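Local atomic coordinates of glutamyl-tRNA synthetase (Methanothermobacter thermautotrophicus, PDB entry 3AII), a protein that probably attaches glutamate to tRNA(Glu), and as a non-discriminating enzyme also to tRNA(Gln), after first activating the amino acid with ATP to glutamyl-adenylate. Residues 108-114 against 353-358; 156-160 against 363-369; 421-426 against 437-443. All coordinates share one frame. Numbering follows the deposited sequence.

Contact 1: residues 108-114 against 353-358; sequences PLHIGHA and GTLRAI
Leu355, in the first turn of helix 355-360, loses more area here than any other residue, followed by Pro108 and Leu109 of the loop that leads into helix 111-126. Pro108 and Leu109 are extended (psi 173° and 147°), and His110 and Thr354 face each other as a single backbone bridge, CA to CA 4.1 Å. Leu355 N donates to Leu109 O (2.9 Å, 169°), while the return bond, Ile111 N to Gly353 O at 3.4 Å, is weak. Water 1 donates to Leu109 O (2.9 Å) and accepts from Arg356 N (3.0 Å). The Leu355 side chain (m, t) brings CD1 to 3.8 Å from Leu109 CB and CD2 to 4.1 Å from Ala114 CB. Residues 110-113 match the HIGH signature of class I aminoacyl-tRNA synthetases, which in the class takes part in ATP binding and probably does so here. It starts a helix with a capping box: His110 N donates to His113 ND1 (3.0 Å), and Gly112 N weakly to His110 ND1 (3.1 Å), with His110 in rotamer p. Thr354, also p, caps the other helix, its OG1 accepting from Ala357 N at 2.9 Å and also bonded to Trp347. Ile111 CD1 packs 3.9 Å from Ile358 CD1. Pro108 CB lies 3.8 Å from Arg356 CD, and the guanidinium beyond forms a salt bridge with Asp154 of helix 147-158.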
loop_
_atom_site.group_PDB
_atom_site.type_symbol
_atom_site.label_atom_id
_atom_site.label_comp_id
_atom_site.label_asym_id
_atom_site.label_seq_id
_atom_site.Cartn_x
_atom_site.Cartn_y
_atom_site.Cartn_z
ATOM N N PRO A 108 -5.629 -3.483 -5.678
ATOM C CA PRO A 108 -5.822 -2.511 -4.594
ATOM C C PRO A 108 -4.555 -1.693 -4.348
ATOM O O PRO A 108 -3.517 -1.997 -4.940
ATOM C CB PRO A 108 -6.131 -3.399 -3.392
ATOM C CG PRO A 108 -5.335 -4.634 -3.659
ATOM C CD PRO A 108 -5.405 -4.843 -5.165
ATOM N N LEU A 109 -4.632 -0.680 -3.486
ATOM C CA LEU A 109 -3.495 0.221 -3.266
ATOM C C LEU A 109 -2.335 -0.381 -2.464
ATOM O O LEU A 109 -2.529 -1.198 -1.562
ATOM C CB LEU A 109 -3.963 1.500 -2.576
ATOM C CG LEU A 109 -5.086 2.276 -3.261
ATOM C CD1 LEU A 109 -5.317 3.588 -2.533
ATOM C CD2 LEU A 109 -4.742 2.521 -4.742
ATOM N N HIS A 110 -1.120 0.041 -2.801
ATOM C CA HIS A 110 0.052 -0.319 -2.015
ATOM C C HIS A 110 0.682 0.925 -1.394
ATOM O O HIS A 110 0.151 2.023 -1.502
ATOM C CB HIS A 110 1.062 -1.125 -2.843
ATOM C CG HIS A 110 1.451 -0.475 -4.132
ATOM N ND1 HIS A 110 2.249 0.648 -4.188
ATOM C CD2 HIS A 110 1.163 -0.797 -5.415
ATOM C CE1 HIS A 110 2.430 0.993 -5.451
ATOM N NE2 HIS A 110 1.781 0.133 -6.215
ATOM N N ILE A 111 1.795 0.753 -0.686
ATOM C CA ILE A 111 2.417 1.877 0.012
ATOM C C ILE A 111 2.800 3.051 -0.885
ATOM O O ILE A 111 2.657 4.216 -0.498
ATOM C CB ILE A 111 3.643 1.414 0.851
ATOM C CG1 ILE A 111 3.175 0.845 2.181
ATOM C CG2 ILE A 111 4.583 2.577 1.115
ATOM C CD1 ILE A 111 2.638 1.900 3.123
ATOM N N GLY A 112 3.268 2.753 -2.095
ATOM C CA GLY A 112 3.557 3.789 -3.069
ATOM C C GLY A 112 2.336 4.640 -3.377
ATOM O O GLY A 112 2.410 5.867 -3.416
ATOM N N HIS A 113 1.193 3.994 -3.578
ATOM C CA HIS A 113 -0.039 4.743 -3.801
ATOM C C HIS A 113 -0.332 5.627 -2.617
ATOM O O HIS A 113 -0.740 6.761 -2.766
ATOM C CB HIS A 113 -1.237 3.814 -3.962
ATOM C CG HIS A 113 -1.242 3.032 -5.229
ATOM N ND1 HIS A 113 -1.061 1.667 -5.262
ATOM C CD2 HIS A 113 -1.442 3.419 -6.515
ATOM C CE1 HIS A 113 -1.133 1.245 -6.513
ATOM N NE2 HIS A 113 -1.368 2.287 -7.292
ATOM N N ALA A 114 -0.156 5.084 -1.417
ATOM C CA ALA A 114 -0.525 5.822 -0.224
ATOM C C ALA A 114 0.140 7.192 -0.165
ATOM O O ALA A 114 -0.485 8.168 0.247
ATOM C CB ALA A 114 -0.211 5.000 1.040
ATOM N N GLY A 353 2.820 -5.945 -0.001
ATOM C CA GLY A 353 2.915 -4.580 0.481
ATOM C C GLY A 353 1.638 -3.783 0.275
ATOM O O GLY A 353 1.669 -2.557 0.250
ATOM N N THR A 354 0.510 -4.470 0.119
ATOM C CA THR A 354 -0.763 -3.771 -0.035
ATOM C C THR A 354 -1.177 -3.118 1.280
ATOM O O THR A 354 -0.776 -3.565 2.358
ATOM C CB THR A 354 -1.891 -4.721 -0.470
ATOM O OG1 THR A 354 -2.020 -5.778 0.484
ATOM C CG2 THR A 354 -1.590 -5.329 -1.840
ATOM N N LEU A 355 -1.976 -2.060 1.194
ATOM C CA LEU A 355 -2.565 -1.497 2.408
ATOM C C LEU A 355 -3.398 -2.557 3.140
ATOM O O LEU A 355 -3.425 -2.602 4.371
ATOM C CB LEU A 355 -3.410 -0.268 2.067
ATOM C CG LEU A 355 -2.613 0.853 1.381
ATOM C CD1 LEU A 355 -3.513 2.083 1.192
ATOM C CD2 LEU A 355 -1.366 1.206 2.175
ATOM N N ARG A 356 -4.073 -3.419 2.387
ATOM C CA ARG A 356 -4.870 -4.483 3.003
ATOM C C ARG A 356 -4.026 -5.450 3.831
ATOM O O ARG A 356 -4.396 -5.802 4.957
ATOM C CB ARG A 356 -5.691 -5.228 1.939
ATOM C CG ARG A 356 -6.854 -4.376 1.450
ATOM C CD ARG A 356 -7.327 -4.669 0.021
ATOM N NE ARG A 356 -8.374 -3.694 -0.277
ATOM C CZ ARG A 356 -9.674 -3.945 -0.227
ATOM N NH1 ARG A 356 -10.113 -5.172 0.036
ATOM N NH2 ARG A 356 -10.541 -2.974 -0.462
ATOM N N ALA A 357 -2.884 -5.868 3.292
ATOM C CA ALA A 357 -2.015 -6.769 4.030
ATOM C C ALA A 357 -1.489 -6.101 5.294
ATOM O O ALA A 357 -1.494 -6.712 6.368
ATOM C CB ALA A 357 -0.858 -7.240 3.155
ATOM N N ILE A 358 -1.024 -4.858 5.192
ATOM C CA ILE A 358 -0.461 -4.237 6.394
ATOM C C ILE A 358 -1.533 -3.906 7.435
ATOM O O ILE A 358 -1.289 -4.034 8.642
ATOM C CB ILE A 358 0.457 -3.031 6.109
ATOM C CG1 ILE A 358 -0.288 -1.906 5.402
ATOM C CG2 ILE A 358 1.661 -3.466 5.278
ATOM C CD1 ILE A 358 0.555 -0.653 5.220
HETATM O O HOH W 1 -4.813 -2.515 -0.332
#

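Contact 2: residues 156-160 against 363-369; sequences EWLGV and IRPEAIR
A mixed contact, part aromatic packing and part side-chain-to-backbone hydrogen bonding, joins the C-terminal end of helix 147-158 to the start of helix 365-375 within the catalytic domain, in a partly buried position. The backbones come closest at Leu158 and Pro365, CA to CA 5.2 Å. Pro365 opens its helix directly after the N-cap residue Arg364, its CB lying 3.3 Å from Trp157 O. With chi1 t and chi2 79°, the Trp157 indole lies against the proline: Pro365 CB sits 3.7 Å from the centroid of the six-membered ring and only 5° off its normal, a CH-pi contact. At the ring edge, Trp157 CZ2 is 3.5 Å from Ile363 O. Helix 147-158 terminates in a Schellman motif, with Gly159 at positive phi (86/16) and its N bonded to Glu156 O at 2.9 Å. Leu158 O accepts from Arg369 NH1 (2.9 Å, 154°), so a side chain of helix 365-375 hydrogen-bonds to the backbone at the end of helix 147-158. Arg369 reaches across with chi1 and chi2 both t and chi3 m; its NE donates to water 2 (3.1 Å), which donates to Leu158 O (3.0 Å), and its NH2 end forms a salt bridge with Glu122 of helix 111-126. On the buried side, Leu158 CD2 packs 4.2 Å from Ile368 CG2, and Ile368 also touches Ile111 and Ile118.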
loop_
_atom_site.group_PDB
_atom_site.type_symbol
_atom_site.label_atom_id
_atom_site.label_comp_id
_atom_site.label_asym_id
_atom_site.label_seq_id
_atom_site.Cartn_x
_atom_site.Cartn_y
_atom_site.Cartn_z
ATOM N N GLU A 156 -10.552 5.359 2.021
ATOM C CA GLU A 156 -11.306 5.608 3.246
ATOM C C GLU A 156 -10.481 5.145 4.443
ATOM O O GLU A 156 -10.381 5.843 5.452
ATOM C CB GLU A 156 -12.674 4.897 3.215
ATOM C CG GLU A 156 -13.689 5.497 2.218
ATOM C CD GLU A 156 -14.903 4.612 2.017
ATOM O OE1 GLU A 156 -14.862 3.442 2.444
ATOM O OE2 GLU A 156 -15.900 5.075 1.425
ATOM N N TRP A 157 -9.875 3.974 4.327
ATOM C CA TRP A 157 -9.037 3.455 5.404
ATOM C C TRP A 157 -7.923 4.435 5.753
ATOM O O TRP A 157 -7.627 4.653 6.937
ATOM C CB TRP A 157 -8.462 2.093 5.022
ATOM C CG TRP A 157 -7.547 1.516 6.061
ATOM C CD1 TRP A 157 -7.918 0.891 7.221
ATOM C CD2 TRP A 157 -6.112 1.507 6.045
ATOM N NE1 TRP A 157 -6.806 0.493 7.922
ATOM C CE2 TRP A 157 -5.685 0.860 7.226
ATOM C CE3 TRP A 157 -5.146 1.988 5.153
ATOM C CZ2 TRP A 157 -4.335 0.677 7.538
ATOM C CZ3 TRP A 157 -3.805 1.804 5.459
ATOM C CH2 TRP A 157 -3.412 1.149 6.648
ATOM N N LEU A 158 -7.313 5.032 4.728
ATOM C CA LEU A 158 -6.238 5.999 4.935
ATOM C C LEU A 158 -6.720 7.287 5.562
ATOM O O LEU A 158 -5.910 8.082 6.025
ATOM C CB LEU A 158 -5.538 6.348 3.620
ATOM C CG LEU A 158 -4.601 5.305 3.055
ATOM C CD1 LEU A 158 -4.156 5.730 1.666
ATOM C CD2 LEU A 158 -3.397 5.141 4.002
ATOM N N GLY A 159 -8.031 7.512 5.561
ATOM C CA GLY A 159 -8.578 8.771 6.039
ATOM C C GLY A 159 -8.631 9.875 4.996
ATOM O O GLY A 159 -8.794 11.052 5.319
ATOM N N VAL A 160 -8.507 9.497 3.729
ATOM C CA VAL A 160 -8.531 10.465 2.648
ATOM C C VAL A 160 -9.987 10.770 2.297
ATOM O O VAL A 160 -10.797 9.859 2.149
ATOM C CB VAL A 160 -7.771 9.917 1.419
ATOM C CG1 VAL A 160 -8.061 10.741 0.163
ATOM C CG2 VAL A 160 -6.261 9.876 1.705
ATOM N N ILE A 363 -0.915 -2.626 11.375
ATOM C CA ILE A 363 -0.300 -1.337 11.062
ATOM C C ILE A 363 -1.399 -0.274 10.931
ATOM O O ILE A 363 -2.359 -0.449 10.175
ATOM C CB ILE A 363 0.497 -1.387 9.753
ATOM C CG1 ILE A 363 1.547 -2.506 9.794
ATOM C CG2 ILE A 363 1.119 -0.024 9.469
ATOM C CD1 ILE A 363 2.550 -2.375 10.911
ATOM N N ARG A 364 -1.253 0.836 11.649
ATOM C CA ARG A 364 -2.259 1.909 11.679
ATOM C C ARG A 364 -2.145 2.862 10.490
ATOM O O ARG A 364 -1.035 3.218 10.078
ATOM C CB ARG A 364 -2.098 2.736 12.960
ATOM C CG ARG A 364 -2.379 1.992 14.255
ATOM C CD ARG A 364 -3.853 2.063 14.628
ATOM N NE ARG A 364 -4.063 1.698 16.025
ATOM C CZ ARG A 364 -4.435 2.548 16.977
ATOM N NH1 ARG A 364 -4.599 2.118 18.217
ATOM N NH2 ARG A 364 -4.662 3.822 16.685
ATOM N N PRO A 365 -3.283 3.320 9.954
ATOM C CA PRO A 365 -3.178 4.237 8.819
ATOM C C PRO A 365 -2.520 5.554 9.225
ATOM O O PRO A 365 -1.876 6.188 8.388
ATOM C CB PRO A 365 -4.638 4.449 8.387
ATOM C CG PRO A 365 -5.468 4.036 9.567
ATOM C CD PRO A 365 -4.673 2.965 10.280
ATOM N N GLU A 366 -2.666 5.944 10.490
ATOM C CA GLU A 366 -2.053 7.154 11.031
ATOM C C GLU A 366 -0.530 7.104 10.924
ATOM O O GLU A 366 0.133 8.131 10.739
ATOM C CB GLU A 366 -2.461 7.333 12.498
ATOM C CG GLU A 366 -3.928 7.720 12.721
ATOM C CD GLU A 366 -4.920 6.575 12.510
ATOM O OE1 GLU A 366 -4.551 5.389 12.674
ATOM O OE2 GLU A 366 -6.091 6.874 12.188
ATOM N N ALA A 367 0.022 5.897 11.082
ATOM C CA ALA A 367 1.468 5.697 10.967
ATOM C C ALA A 367 1.916 5.975 9.534
ATOM O O ALA A 367 2.947 6.611 9.300
ATOM C CB ALA A 367 1.857 4.273 11.374
ATOM N N ILE A 368 1.129 5.493 8.577
ATOM C CA ILE A 368 1.412 5.728 7.164
ATOM C C ILE A 368 1.309 7.209 6.830
ATOM O O ILE A 368 2.178 7.768 6.145
ATOM C CB ILE A 368 0.445 4.933 6.272
ATOM C CG1 ILE A 368 0.588 3.438 6.545
ATOM C CG2 ILE A 368 0.711 5.230 4.806
ATOM C CD1 ILE A 368 1.999 2.936 6.442
ATOM N N ARG A 369 0.250 7.847 7.315
ATOM C CA ARG A 369 0.063 9.267 7.054
ATOM C C ARG A 369 1.228 10.065 7.622
ATOM O O ARG A 369 1.766 10.939 6.950
ATOM C CB ARG A 369 -1.264 9.783 7.620
ATOM C CG ARG A 369 -1.507 11.261 7.317
ATOM C CD ARG A 369 -2.883 11.726 7.774
ATOM N NE ARG A 369 -3.973 11.080 7.046
ATOM C CZ ARG A 369 -4.500 11.533 5.910
ATOM N NH1 ARG A 369 -5.491 10.871 5.339
ATOM N NH2 ARG A 369 -4.038 12.642 5.336
HETATM O O HOH W 2 -4.835 8.650 8.728
HETATM O O HOH W 3 -7.254 7.623 9.207
#

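Contact 3: residues 421-426 against 437-443; sequences PVRVER and NRVLELR
Six backbone hydrogen bonds zip strand 422-427 to strand 437-442, in pairs at alternate residues. Val422 N donates to Leu442 O and Leu442 N to Val422 O, both at 2.9 Å; Val424 N to Leu440 O and Leu440 N to Val424 O, both at 2.8 Å; Arg426 N to Arg438 O at 3.0 Å and Arg438 N to Arg426 O at 2.8 Å. Arg423 with Glu441 and Glu425 with Val439 are the intervening non-hydrogen-bonded pairs, CA to CA 4.7 and 4.6 Å. The axes of 422-426 and 437-442 approach to 4.6 Å with their directions 158° apart, a twisted antiparallel beta hairpin within the anticodon-binding region. On the exposed face, Glu425 holds two partners: its OE1 accepts from Asn437 ND2 (2.9 Å) across the strands, and its OE2 forms a salt bridge with Arg423 NH1 (2.9 Å) along its own strand. Arg423 CG rests 3.5 Å from Val439 CG1. The other face carries Val422, Val424, Leu440 and Leu442, with Val424 CB 4.1 Å from Leu440 CB and Val422 CB 4.2 Å from Leu442 CD2; Trp493 and Val464 of the neighbouring barrel pack against them. At the end of this face Arg438 lays its guanidinium plane over Arg426 CB, and its NH2 comes within 3.9 Å of Arg426 NE. Two like charges can sit so close because acids surround them: Arg426 pairs with Asp462 and Glu532, Arg438 with Glu517 and Glu532. The hairpin is thus two-sided: largely polar on its exposed face, held to the barrels on the inner one by apolar packing and salt bridges.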
loop_
_atom_site.group_PDB
_atom_site.type_symbol
_atom_site.label_atom_id
_atom_site.label_comp_id
_atom_site.label_asym_id
_atom_site.label_seq_id
_atom_site.Cartn_x
_atom_site.Cartn_y
_atom_site.Cartn_z
ATOM N N PRO A 421 1.314 -22.665 45.729
ATOM C CA PRO A 421 0.832 -21.848 44.606
ATOM C C PRO A 421 1.184 -20.378 44.781
ATOM O O PRO A 421 1.265 -19.859 45.898
ATOM C CB PRO A 421 -0.692 -22.043 44.635
ATOM C CG PRO A 421 -0.945 -23.155 45.645
ATOM C CD PRO A 421 0.217 -23.163 46.574
ATOM N N VAL A 422 1.396 -19.709 43.656
ATOM C CA VAL A 422 1.715 -18.295 43.655
ATOM C C VAL A 422 0.742 -17.594 42.722
ATOM O O VAL A 422 0.621 -17.967 41.562
ATOM C CB VAL A 422 3.131 -18.059 43.118
ATOM C CG1 VAL A 422 3.447 -16.576 43.069
ATOM C CG2 VAL A 422 4.158 -18.820 43.981
ATOM N N ARG A 423 0.044 -16.592 43.241
ATOM C CA ARG A 423 -0.865 -15.795 42.433
ATOM C C ARG A 423 -0.147 -14.538 41.987
ATOM O O ARG A 423 0.353 -13.761 42.804
ATOM C CB ARG A 423 -2.137 -15.463 43.226
ATOM C CG ARG A 423 -3.175 -14.684 42.414
ATOM C CD ARG A 423 -4.410 -14.384 43.272
ATOM N NE ARG A 423 -4.125 -13.296 44.195
ATOM C CZ ARG A 423 -4.138 -12.011 43.861
ATOM N NH1 ARG A 423 -4.456 -11.637 42.621
ATOM N NH2 ARG A 423 -3.841 -11.094 44.779
ATOM N N VAL A 424 -0.068 -14.367 40.675
ATOM C CA VAL A 424 0.683 -13.285 40.071
ATOM C C VAL A 424 -0.281 -12.255 39.471
ATOM O O VAL A 424 -1.227 -12.637 38.795
ATOM C CB VAL A 424 1.575 -13.843 38.945
ATOM C CG1 VAL A 424 2.346 -12.720 38.272
ATOM C CG2 VAL A 424 2.527 -14.917 39.493
ATOM N N GLU A 425 -0.057 -10.962 39.722
ATOM C CA GLU A 425 -0.787 -9.919 38.989
ATOM C C GLU A 425 0.142 -9.094 38.119
ATOM O O GLU A 425 1.216 -8.669 38.557
ATOM C CB GLU A 425 -1.563 -8.960 39.914
ATOM C CG GLU A 425 -2.759 -9.572 40.612
ATOM C CD GLU A 425 -3.826 -8.541 41.040
ATOM O OE1 GLU A 425 -3.679 -7.325 40.779
ATOM O OE2 GLU A 425 -4.834 -8.962 41.646
ATOM N N ARG A 426 -0.300 -8.824 36.896
ATOM C CA ARG A 426 0.468 -8.014 35.973
ATOM C C ARG A 426 -0.484 -7.140 35.153
ATOM O O ARG A 426 -1.466 -7.640 34.595
ATOM C CB ARG A 426 1.319 -8.909 35.063
ATOM C CG ARG A 426 2.143 -8.138 34.024
ATOM C CD ARG A 426 3.203 -9.058 33.392
ATOM N NE ARG A 426 4.061 -8.345 32.446
ATOM C CZ ARG A 426 5.128 -7.622 32.782
ATOM N NH1 ARG A 426 5.842 -7.015 31.840
ATOM N NH2 ARG A 426 5.479 -7.495 34.052
ATOM N N ASN A 437 -5.601 -5.665 35.940
ATOM C CA ASN A 437 -4.453 -6.573 35.916
ATOM C C ASN A 437 -4.862 -7.977 35.517
ATOM O O ASN A 437 -5.907 -8.467 35.950
ATOM C CB ASN A 437 -3.802 -6.644 37.291
ATOM C CG ASN A 437 -3.151 -5.343 37.701
ATOM O OD1 ASN A 437 -2.870 -4.498 36.871
ATOM N ND2 ASN A 437 -2.904 -5.184 39.005
ATOM N N ARG A 438 -4.029 -8.637 34.711
ATOM C CA ARG A 438 -4.163 -10.089 34.562
ATOM C C ARG A 438 -3.756 -10.780 35.856
ATOM O O ARG A 438 -2.884 -10.300 36.583
ATOM C CB ARG A 438 -3.272 -10.609 33.426
ATOM C CG ARG A 438 -3.482 -9.961 32.080
ATOM C CD ARG A 438 -2.225 -9.232 31.611
ATOM N NE ARG A 438 -1.157 -10.184 31.277
ATOM C CZ ARG A 438 0.081 -9.819 30.972
ATOM N NH1 ARG A 438 0.978 -10.737 30.636
ATOM N NH2 ARG A 438 0.421 -8.538 31.011
ATOM N N VAL A 439 -4.397 -11.909 36.151
ATOM C CA VAL A 439 -4.055 -12.722 37.305
ATOM C C VAL A 439 -3.676 -14.075 36.784
ATOM O O VAL A 439 -4.475 -14.750 36.129
ATOM C CB VAL A 439 -5.229 -12.853 38.287
ATOM C CG1 VAL A 439 -4.819 -13.660 39.513
ATOM C CG2 VAL A 439 -5.699 -11.454 38.686
ATOM N N LEU A 440 -2.436 -14.448 37.046
ATOM C CA LEU A 440 -1.897 -15.719 36.582
ATOM C C LEU A 440 -1.629 -16.593 37.786
ATOM O O LEU A 440 -0.940 -16.178 38.718
ATOM C CB LEU A 440 -0.590 -15.494 35.838
ATOM C CG LEU A 440 -0.692 -14.618 34.589
ATOM C CD1 LEU A 440 0.624 -14.552 33.850
ATOM C CD2 LEU A 440 -1.758 -15.168 33.681
ATOM N N GLU A 441 -2.175 -17.800 37.763
ATOM C CA GLU A 441 -2.044 -18.702 38.887
ATOM C C GLU A 441 -0.967 -19.752 38.604
ATOM O O GLU A 441 -1.180 -20.682 37.824
ATOM C CB GLU A 441 -3.382 -19.383 39.179
ATOM C CG GLU A 441 -4.540 -18.428 39.438
ATOM C CD GLU A 441 -4.582 -17.898 40.859
ATOM O OE1 GLU A 441 -3.645 -18.188 41.654
ATOM O OE2 GLU A 441 -5.572 -17.194 41.183
ATOM N N LEU A 442 0.188 -19.596 39.236
ATOM C CA LEU A 442 1.257 -20.574 39.104
ATOM C C LEU A 442 1.039 -21.672 40.149
ATOM O O LEU A 442 1.070 -21.404 41.353
ATOM C CB LEU A 442 2.605 -19.882 39.324
ATOM C CG LEU A 442 3.784 -20.840 39.484
ATOM C CD1 LEU A 442 4.012 -21.580 38.181
ATOM C CD2 LEU A 442 5.040 -20.093 39.928
ATOM N N ARG A 443 0.790 -22.898 39.693
ATOM C CA ARG A 443 0.409 -23.985 40.609
ATOM C C ARG A 443 1.393 -25.140 40.573
ATOM O O ARG A 443 1.648 -25.782 41.599
ATOM C CB ARG A 443 -0.988 -24.527 40.280
ATOM C CG ARG A 443 -2.137 -23.645 40.715
ATOM C CD ARG A 443 -3.474 -24.275 40.342
ATOM N NE ARG A 443 -3.715 -25.528 41.055
ATOM C CZ ARG A 443 -4.777 -26.304 40.863
ATOM N NH1 ARG A 443 -5.702 -25.959 39.976
ATOM N NH2 ARG A 443 -4.917 -27.427 41.559
HETATM O O HOH W 4 -1.881 -20.036 42.140
#

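From the N terminus, residues 108-114 come first and 156-160 second; the chain then runs through some two hundred residues before 353-358 closes contact 1 and, directly afterwards, 363-369 closes contact 2. The two long loops therefore cross. Their centres are 10 Å apart and their side chains pack on one another: Ile111 CD1 meets Ile368 CD1 at 3.5 Å, and Leu355 CD1 meets Leu158 CD1 at 3.7 Å. Together they tie consecutive helices 355-360 and 365-375 back onto helices 111-126 and 147-158 of the catalytic domain. Contact 3 follows in series as a local hairpin in the anticodon-binding region, its centre about 42 Å from that of contact 1.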